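Local coordinates for protein aromatic-L-amino-acid decarboxylase (Catharanthus roseus, PDB 6EEW) that decarboxylates L-tryptophan to tryptamine and 5-hydroxy-L-tryptophan to serotonin, working as a homodimer with pyridoxal 5'-phosphate as cofactor, at residues 80-83 with 84-88; 142-146 with 147-151; 189-192 with 193-196; 321-324 with 325-329. All blocks are in the same frame, centred on the assembly; numbering follows the deposited sequence.

Contact 1. Residues 80-83 with 84-88; sequences DIQK and DIIPG
Asp-84 N donates to Asp-80 O at 2.8 Å, an ordinary i to i+4 helical bond near the end of helix 74-85. One residue further on the spacing changes: Ile-86 N meets Ile-81 O at 3.0 Å and almost straight (176°), an i to i+5 bond that marks a wider pi-type turn. Caught between these two carbonyls, Ile-85 makes weak bonds to both, with Ile-85 N 3.4 Å from Asp-80 O. Pro-87, which has no N-H to give, lays its CD against Gln-82 O at 3.3 Å.

The carboxylates of Asp-80 and Asp-84 lie side by side, their planes 46° apart, and Asp-80 OD1 comes within 4.0 Å of Asp-84 OD2. Asp-80 OD2 is taken by Arg-383 of the second subunit in a salt bridge, while Asp-84 OD1 has a long, weak ion pair with Arg-62. A bend at chi3 (57°) carries the Lys-83 chain back along Asp-84, but Lys-83 NZ stops 4.2 Å from Asp-84 OD2, beyond a salt bridge. Asparagine in place of Asp-84 would probably leave Arg-62 without its weak charge partner and Lys-83 with Asp-80 as the one acid beside it.

Further out, Ile-86 CD1 packs on Ile-81 CG2 at 4.1 Å. Two neighbouring acids thus put negative charge beside the subunit interface, probably moderated by the surrounding basic groups, as the helix unwinds.

Contact 2. Residues 142-146 with 147-151; sequences WLAQI and LKLPK
Lys-148 turns to positive phi (54°) just where helix 130-146 stops, and this folds the chain so that Leu-149 comes back over Ala-144. In Leu-149 the CG is set anti to the carbonyl carbon (chi1 -54°), which lays CD1 against Ala-144 CB at 4.0 Å. The result is a Schellman motif. Leu-149 N reaches Ala-144 O at 2.9 Å in a nearly straight bond. Inside it, Lys-148 N bonds Gln-145 O at 2.7 Å, approaching from above the carbonyl plane, 73° out of it. The last regular helical bond joins Leu-147 N to Leu-143 O at 2.9 Å, and Leu-147 CG settles 3.4 Å from that same Leu-143 O.

Leu-147 packs on Trp-331 and Leu-315, and Leu-149 on Leu-313, so the helix end is seated on strands of the large sheet. Gln-145 faces the dimer partner, its NE2 bonding Glu-65 O of the second subunit.

Chemically, the cap provides N-H donors for the last-turn carbonyls of Ala-144 and Gln-145 and pairs them with an apolar contact. The newly turned carbonyls of Leu-147 and Lys-148 both accept from Arg-301, whose charge would probably complement the negative end of the helix dipole.

Contact 3. Residues 189-192 with 193-196; sequences DSIG and KLVC
Ser-190 and Lys-193 close a type I beta turn in the link that carries the chain from helix 167-186 into strand 194-199, part of the large mixed sheet of this fold type I pyridoxal-phosphate enzyme. Ser-190 O accepts from Lys-193 N at 2.9 Å, and the donor stands above the carbonyl plane, 49° out of it. The same oxygen is flanked by Lys-193 CB at 3.4 Å, while Ser-190 OG looks back along the chain to Gly-187 O, to which it is hydrogen-bonded.

Ile-191 follows, its O taking a weak bond from Leu-194 N at 3.3 Å, so that a second turn overlaps the first. Its side chain holds CG1 anti to the backbone N (chi1 180°), leaving CG2 in the crowded position, and with chi2 at 64° CD1 ends beside the Leu-194 methyl. The two side chains cross at about a right angle. Leu-183 and Arg-179 of helix 167-186 pack on Ile-191, as do Tyr-216 of this chain and Tyr-216 of the second subunit. Replacing Leu-194 with alanine would probably open a gap between Ile-191 and Ala-182 and leave the end of the isoleucine less well held.

Gly-192 takes the third position of the turn, and its O has a weak bond from Asn-219 ND2. The strand begins at Leu-194, just after Lys-193, whose side chain is extended beyond CG. Leu-194, buried beside Val-251 and Leu-253 of the adjoining strand, brings CD2 to 3.6 Å from Ser-190 O, while its other methyl, CD1, rests 3.8 Å from Ile-191 CD1.

Contact 4. Residues 321-324 with 325-329; sequences LLAY and LDCTC
Ala-323 and Cys-327 face each other across the loop that follows the substrate-binding His-318 and the cofactor-binding Lys-319, beside the active site. The loop doubles back here before entering strand 328-332, and the two CB atoms, Ala-323 CB and Cys-327 CB, meet at 3.8 Å. Cys-327 has SG anti to the backbone N (chi1 -169°), which sets the sulfur beside the alanine methyl, 4.1 Å from Ala-323 CB. Cys-327 CB also lies 3.9 Å from Tyr-324 O.

The bend itself contains a cis peptide between Leu-325 and Asp-326. Near it two carbonyls come close together: Tyr-324 O and Asp-326 O are 3.5 Å apart, two acceptors that cannot bond each other. Lys-377 NZ donates to both, so one ammonium satisfies the pair and probably offsets their mutual repulsion. Cys-327 N is hydrogen-bonded to His-318 ND1, which helps fix the turn of that imidazole. Leu-325 comes close to it as well, its side chain about 4 Å from that of His-318 and about 5 Å from a bound tryptophan.

The Tyr-324 ring swings away from the bend to meet Phe-110, and its OH is hydrogen-bonded to Tyr-42 OH. From the second subunit, Asn-120 OD1 takes the N-H of Leu-325, and Val-122 packs on the leucine. The returning arm leads into the sheet with Cys-327 and Cys-329 against Leu-378 of helix 375-409 and Cys-329 also against Met-140 of helix 130-146, while Cys-329 pairs through its backbone with Leu-315 of strand 312-315.

How the contacts relate
The four contacts follow one another along the chain, each closing before the next opens, and all touch the second subunit. Contacts 2 and 4 are neighbours, their centres 18 Å apart, and they meet where Leu-143 CD2 packs on Cys-329 SG at 3.9 Å, so the end of helix 130-146 rests on strand 328-332. Contact 3 leads into strand 194-199 of the same seven-stranded sheet, its centre 34 Å from that of contact 4. Contact 1, at the end of helix 74-85, lies apart, its centre 50 Å from that of contact 3 and across the chain's centre. Contacts 2 to 4 thus belong to the sheet and its connections, contact 1 to a peripheral helix.

Contact 1. Residues 80-83 with 84-88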
# COMPACT_ATOMS: atom_id res chain seq x y z
N ASP A 80 12.27 22.77 11.98
CA ASP A 80 11.29 22.04 12.78
C ASP A 80 11.47 20.54 12.66
O ASP A 80 11.15 19.80 13.59
CB ASP A 80 9.87 22.43 12.36
CG ASP A 80 9.54 23.87 12.68
OD1 ASP A 80 10.37 24.53 13.34
OD2 ASP A 80 8.46 24.34 12.25
N ILE A 81 11.93 20.07 11.51
CA ILE A 81 12.19 18.65 11.36
C ILE A 81 13.37 18.23 12.22
O ILE A 81 13.38 17.15 12.82
CB ILE A 81 12.41 18.31 9.87
CG1 ILE A 81 11.09 18.50 9.12
CG2 ILE A 81 12.94 16.89 9.73
CD1 ILE A 81 11.17 18.23 7.67
N GLN A 82 14.39 19.09 12.29
CA GLN A 82 15.54 18.80 13.14
C GLN A 82 15.18 18.86 14.62
O GLN A 82 15.72 18.09 15.42
CB GLN A 82 16.68 19.77 12.83
CG GLN A 82 17.66 19.26 11.78
CD GLN A 82 18.57 18.15 12.29
OE1 GLN A 82 18.11 17.19 12.92
NE2 GLN A 82 19.86 18.27 12.02
N LYS A 83 14.25 19.74 14.98
CA LYS A 83 14.01 20.08 16.38
C LYS A 83 12.80 19.38 16.99
O LYS A 83 12.78 19.17 18.21
CB LYS A 83 13.87 21.60 16.52
CG LYS A 83 13.84 22.13 17.94
CD LYS A 83 13.42 23.59 17.90
CE LYS A 83 12.08 23.74 17.22
NZ LYS A 83 11.65 25.16 17.14
N ASP A 84 11.79 19.02 16.20
CA ASP A 84 10.53 18.49 16.69
C ASP A 84 10.17 17.11 16.15
O ASP A 84 9.41 16.40 16.81
CB ASP A 84 9.37 19.43 16.33
CG ASP A 84 9.56 20.84 16.85
OD1 ASP A 84 9.94 21.00 18.03
OD2 ASP A 84 9.30 21.80 16.08
N ILE A 85 10.67 16.73 14.97
CA ILE A 85 10.33 15.43 14.39
C ILE A 85 11.40 14.39 14.71
O ILE A 85 11.13 13.40 15.39
CB ILE A 85 10.12 15.53 12.87
CG1 ILE A 85 9.01 16.53 12.53
CG2 ILE A 85 9.78 14.15 12.32
CD1 ILE A 85 7.66 16.17 13.10
N ILE A 86 12.62 14.61 14.23
CA ILE A 86 13.66 13.59 14.38
C ILE A 86 13.84 13.22 15.85
O ILE A 86 13.86 12.02 16.16
CB ILE A 86 14.95 14.04 13.70
CG1 ILE A 86 14.78 14.01 12.18
CG2 ILE A 86 16.12 13.18 14.13
CD1 ILE A 86 15.94 14.60 11.42
N PRO A 87 13.93 14.16 16.79
CA PRO A 87 14.03 13.76 18.21
C PRO A 87 12.85 12.95 18.67
O PRO A 87 12.97 12.21 19.65
CB PRO A 87 14.12 15.10 18.95
CG PRO A 87 14.59 16.08 17.92
CD PRO A 87 13.97 15.62 16.63
N GLY A 88 11.71 13.02 17.98
CA GLY A 88 10.57 12.21 18.31
C GLY A 88 10.50 10.88 17.59
O GLY A 88 9.55 10.12 17.77

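Contact 2. Residues 142-146 with 147-151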
# COMPACT_ATOMS: atom_id res chain seq x y z
N TRP A 142 13.02 -13.36 -11.98
CA TRP A 142 14.40 -13.34 -11.47
C TRP A 142 14.46 -13.83 -10.04
O TRP A 142 15.22 -14.75 -9.70
CB TRP A 142 14.95 -11.92 -11.49
CG TRP A 142 15.50 -11.49 -12.78
CD1 TRP A 142 15.26 -12.04 -13.99
CD2 TRP A 142 16.39 -10.40 -13.00
NE1 TRP A 142 15.94 -11.36 -14.97
CE2 TRP A 142 16.65 -10.35 -14.39
CE3 TRP A 142 17.00 -9.46 -12.16
CZ2 TRP A 142 17.50 -9.40 -14.95
CZ3 TRP A 142 17.84 -8.51 -12.72
CH2 TRP A 142 18.09 -8.49 -14.11
N LEU A 143 13.67 -13.21 -9.18
CA LEU A 143 13.72 -13.55 -7.77
C LEU A 143 13.28 -14.98 -7.55
O LEU A 143 13.90 -15.71 -6.77
CB LEU A 143 12.86 -12.57 -6.99
CG LEU A 143 13.37 -12.15 -5.63
CD1 LEU A 143 14.83 -11.86 -5.71
CD2 LEU A 143 12.61 -10.88 -5.22
N ALA A 144 12.25 -15.42 -8.27
CA ALA A 144 11.80 -16.80 -8.14
C ALA A 144 12.94 -17.77 -8.45
O ALA A 144 13.09 -18.79 -7.77
CB ALA A 144 10.62 -17.04 -9.08
N GLN A 145 13.73 -17.47 -9.49
CA GLN A 145 14.86 -18.33 -9.83
C GLN A 145 15.95 -18.29 -8.77
O GLN A 145 16.55 -19.32 -8.45
CB GLN A 145 15.45 -17.93 -11.18
CG GLN A 145 14.51 -18.07 -12.35
CD GLN A 145 15.13 -17.46 -13.60
OE1 GLN A 145 16.02 -18.05 -14.20
NE2 GLN A 145 14.69 -16.26 -13.97
N ILE A 146 16.26 -17.10 -8.24
CA ILE A 146 17.24 -17.06 -7.16
C ILE A 146 16.77 -17.94 -6.01
O ILE A 146 17.53 -18.72 -5.44
CB ILE A 146 17.51 -15.62 -6.71
CG1 ILE A 146 18.20 -14.81 -7.82
CG2 ILE A 146 18.42 -15.59 -5.51
CD1 ILE A 146 17.93 -13.32 -7.71
N LEU A 147 15.48 -17.85 -5.69
CA LEU A 147 14.93 -18.71 -4.65
C LEU A 147 14.82 -20.15 -5.10
O LEU A 147 14.41 -20.99 -4.30
CB LEU A 147 13.56 -18.20 -4.21
CG LEU A 147 13.56 -16.79 -3.59
CD1 LEU A 147 12.13 -16.22 -3.44
CD2 LEU A 147 14.32 -16.79 -2.27
N LYS A 148 15.15 -20.44 -6.37
CA LYS A 148 15.07 -21.80 -6.92
C LYS A 148 13.68 -22.40 -6.73
O LYS A 148 13.52 -23.56 -6.36
CB LYS A 148 16.14 -22.73 -6.34
CG LYS A 148 17.58 -22.35 -6.73
CD LYS A 148 18.59 -23.28 -6.09
CE LYS A 148 20.03 -22.84 -6.32
NZ LYS A 148 20.40 -22.73 -7.77
N LEU A 149 12.66 -21.58 -7.01
CA LEU A 149 11.29 -22.06 -7.03
C LEU A 149 11.00 -22.79 -8.34
O LEU A 149 11.60 -22.49 -9.38
CB LEU A 149 10.33 -20.88 -6.88
CG LEU A 149 10.52 -19.94 -5.69
CD1 LEU A 149 9.44 -18.85 -5.71
CD2 LEU A 149 10.49 -20.72 -4.37
N PRO A 150 10.08 -23.74 -8.32
CA PRO A 150 9.71 -24.43 -9.56
C PRO A 150 9.10 -23.47 -10.58
O PRO A 150 8.68 -22.36 -10.26
CB PRO A 150 8.70 -25.49 -9.11
CG PRO A 150 8.21 -25.02 -7.77
CD PRO A 150 9.34 -24.23 -7.15
N LYS A 151 9.13 -23.88 -11.85
CA LYS A 151 8.55 -23.08 -12.92
C LYS A 151 7.06 -22.82 -12.72
O LYS A 151 6.50 -21.95 -13.38
CB LYS A 151 8.81 -23.76 -14.27
CG LYS A 151 10.12 -23.35 -14.95
CD LYS A 151 9.99 -21.95 -15.57
CE LYS A 151 11.22 -21.56 -16.41
NZ LYS A 151 12.47 -21.40 -15.59

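Contact 3. Residues 189-192 with 193-196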
# COMPACT_ATOMS: atom_id res chain seq x y z
N ASP A 189 -23.48 -19.71 1.19
CA ASP A 189 -23.87 -20.01 2.56
C ASP A 189 -22.95 -21.03 3.22
O ASP A 189 -23.10 -21.29 4.42
CB ASP A 189 -25.31 -20.50 2.61
CG ASP A 189 -26.29 -19.36 2.81
OD1 ASP A 189 -25.89 -18.35 3.43
OD2 ASP A 189 -27.45 -19.47 2.37
N SER A 190 -22.00 -21.59 2.48
CA SER A 190 -21.04 -22.50 3.09
C SER A 190 -19.91 -21.77 3.79
O SER A 190 -19.04 -22.43 4.37
CB SER A 190 -20.47 -23.44 2.02
OG SER A 190 -19.72 -22.70 1.07
N ILE A 191 -19.89 -20.43 3.78
CA ILE A 191 -18.81 -19.69 4.42
C ILE A 191 -18.70 -20.07 5.89
O ILE A 191 -17.61 -20.02 6.48
CB ILE A 191 -19.00 -18.17 4.24
CG1 ILE A 191 -17.87 -17.38 4.91
CG2 ILE A 191 -20.31 -17.70 4.83
CD1 ILE A 191 -16.52 -17.62 4.33
N GLY A 192 -19.81 -20.47 6.51
CA GLY A 192 -19.83 -20.86 7.91
C GLY A 192 -19.17 -22.19 8.21
O GLY A 192 -19.10 -22.58 9.38
N LYS A 193 -18.72 -22.93 7.19
CA LYS A 193 -18.02 -24.19 7.35
C LYS A 193 -16.51 -24.08 7.17
O LYS A 193 -15.79 -25.02 7.52
CB LYS A 193 -18.54 -25.22 6.33
CG LYS A 193 -20.00 -25.54 6.52
CD LYS A 193 -20.52 -26.54 5.50
CE LYS A 193 -21.99 -26.83 5.75
NZ LYS A 193 -22.53 -27.85 4.81
N LEU A 194 -16.02 -22.96 6.63
CA LEU A 194 -14.62 -22.86 6.21
C LEU A 194 -13.72 -22.57 7.40
O LEU A 194 -13.93 -21.59 8.13
CB LEU A 194 -14.49 -21.77 5.14
CG LEU A 194 -15.52 -21.88 4.01
CD1 LEU A 194 -15.21 -20.89 2.90
CD2 LEU A 194 -15.63 -23.30 3.48
N VAL A 195 -12.71 -23.41 7.60
CA VAL A 195 -11.81 -23.31 8.74
C VAL A 195 -10.43 -22.91 8.25
O VAL A 195 -9.93 -23.45 7.26
CB VAL A 195 -11.74 -24.62 9.54
CG1 VAL A 195 -10.78 -24.48 10.73
CG2 VAL A 195 -13.13 -25.00 10.01
N CYS A 196 -9.81 -21.97 8.96
CA CYS A 196 -8.46 -21.53 8.68
C CYS A 196 -7.57 -21.94 9.84
O CYS A 196 -8.00 -21.92 10.99
CB CYS A 196 -8.38 -20.01 8.49
SG CYS A 196 -9.26 -19.34 7.07

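Contact 4. Residues 321-324 with 325-329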
# COMPACT_ATOMS: atom_id res chain seq x y z
N LEU A 321 15.99 -7.61 2.69
CA LEU A 321 16.59 -7.55 1.36
C LEU A 321 16.73 -6.12 0.88
O LEU A 321 16.58 -5.82 -0.32
CB LEU A 321 15.81 -8.39 0.35
CG LEU A 321 16.66 -8.90 -0.83
CD1 LEU A 321 17.83 -9.76 -0.35
CD2 LEU A 321 15.81 -9.63 -1.90
N LEU A 322 17.13 -5.22 1.77
CA LEU A 322 17.67 -3.93 1.39
C LEU A 322 16.67 -3.05 0.64
O LEU A 322 17.06 -2.03 0.04
CB LEU A 322 18.94 -4.11 0.56
CG LEU A 322 19.91 -5.20 1.05
CD1 LEU A 322 21.04 -5.35 0.05
CD2 LEU A 322 20.48 -4.87 2.43
N ALA A 323 15.39 -3.41 0.64
CA ALA A 323 14.38 -2.58 0.02
C ALA A 323 13.85 -1.65 1.08
O ALA A 323 13.73 -2.02 2.25
CB ALA A 323 13.26 -3.42 -0.58
N TYR A 324 13.52 -0.44 0.69
CA TYR A 324 12.84 0.32 1.72
C TYR A 324 11.41 -0.18 1.84
O TYR A 324 10.91 -0.92 0.98
CB TYR A 324 12.90 1.82 1.40
CG TYR A 324 14.27 2.46 1.60
CD1 TYR A 324 15.29 2.30 0.67
CD2 TYR A 324 14.52 3.25 2.72
CE1 TYR A 324 16.52 2.90 0.85
CE2 TYR A 324 15.75 3.84 2.90
CZ TYR A 324 16.74 3.67 1.98
OH TYR A 324 17.96 4.26 2.18
N LEU A 325 10.73 0.20 2.92
CA LEU A 325 9.27 0.09 2.93
C LEU A 325 8.70 0.93 1.79
O LEU A 325 9.18 2.03 1.53
CB LEU A 325 8.69 0.57 4.26
CG LEU A 325 8.64 -0.38 5.45
CD1 LEU A 325 10.03 -0.55 6.06
CD2 LEU A 325 7.63 0.12 6.49
N ASP A 326 7.69 0.42 1.10
CA ASP A 326 7.13 -0.92 1.26
C ASP A 326 7.66 -1.79 0.15
O ASP A 326 8.02 -1.29 -0.92
CB ASP A 326 5.59 -0.93 1.17
CG ASP A 326 4.93 -0.23 2.32
OD1 ASP A 326 5.28 -0.55 3.48
OD2 ASP A 326 4.04 0.63 2.07
N CYS A 327 7.69 -3.10 0.40
CA CYS A 327 8.03 -4.06 -0.63
C CYS A 327 7.79 -5.48 -0.13
O CYS A 327 8.55 -5.98 0.71
CB CYS A 327 9.49 -3.88 -1.06
SG CYS A 327 9.94 -4.80 -2.54
N THR A 328 6.73 -6.13 -0.62
CA THR A 328 6.45 -7.53 -0.33
C THR A 328 6.23 -8.28 -1.64
O THR A 328 5.55 -7.78 -2.53
CB THR A 328 5.25 -7.63 0.58
OG1 THR A 328 5.65 -7.19 1.88
CG2 THR A 328 4.74 -9.05 0.64
N CYS A 329 6.86 -9.44 -1.79
CA CYS A 329 6.71 -10.26 -2.98
C CYS A 329 5.80 -11.43 -2.68
O CYS A 329 5.94 -12.08 -1.64
CB CYS A 329 8.06 -10.79 -3.47
SG CYS A 329 9.24 -9.52 -3.87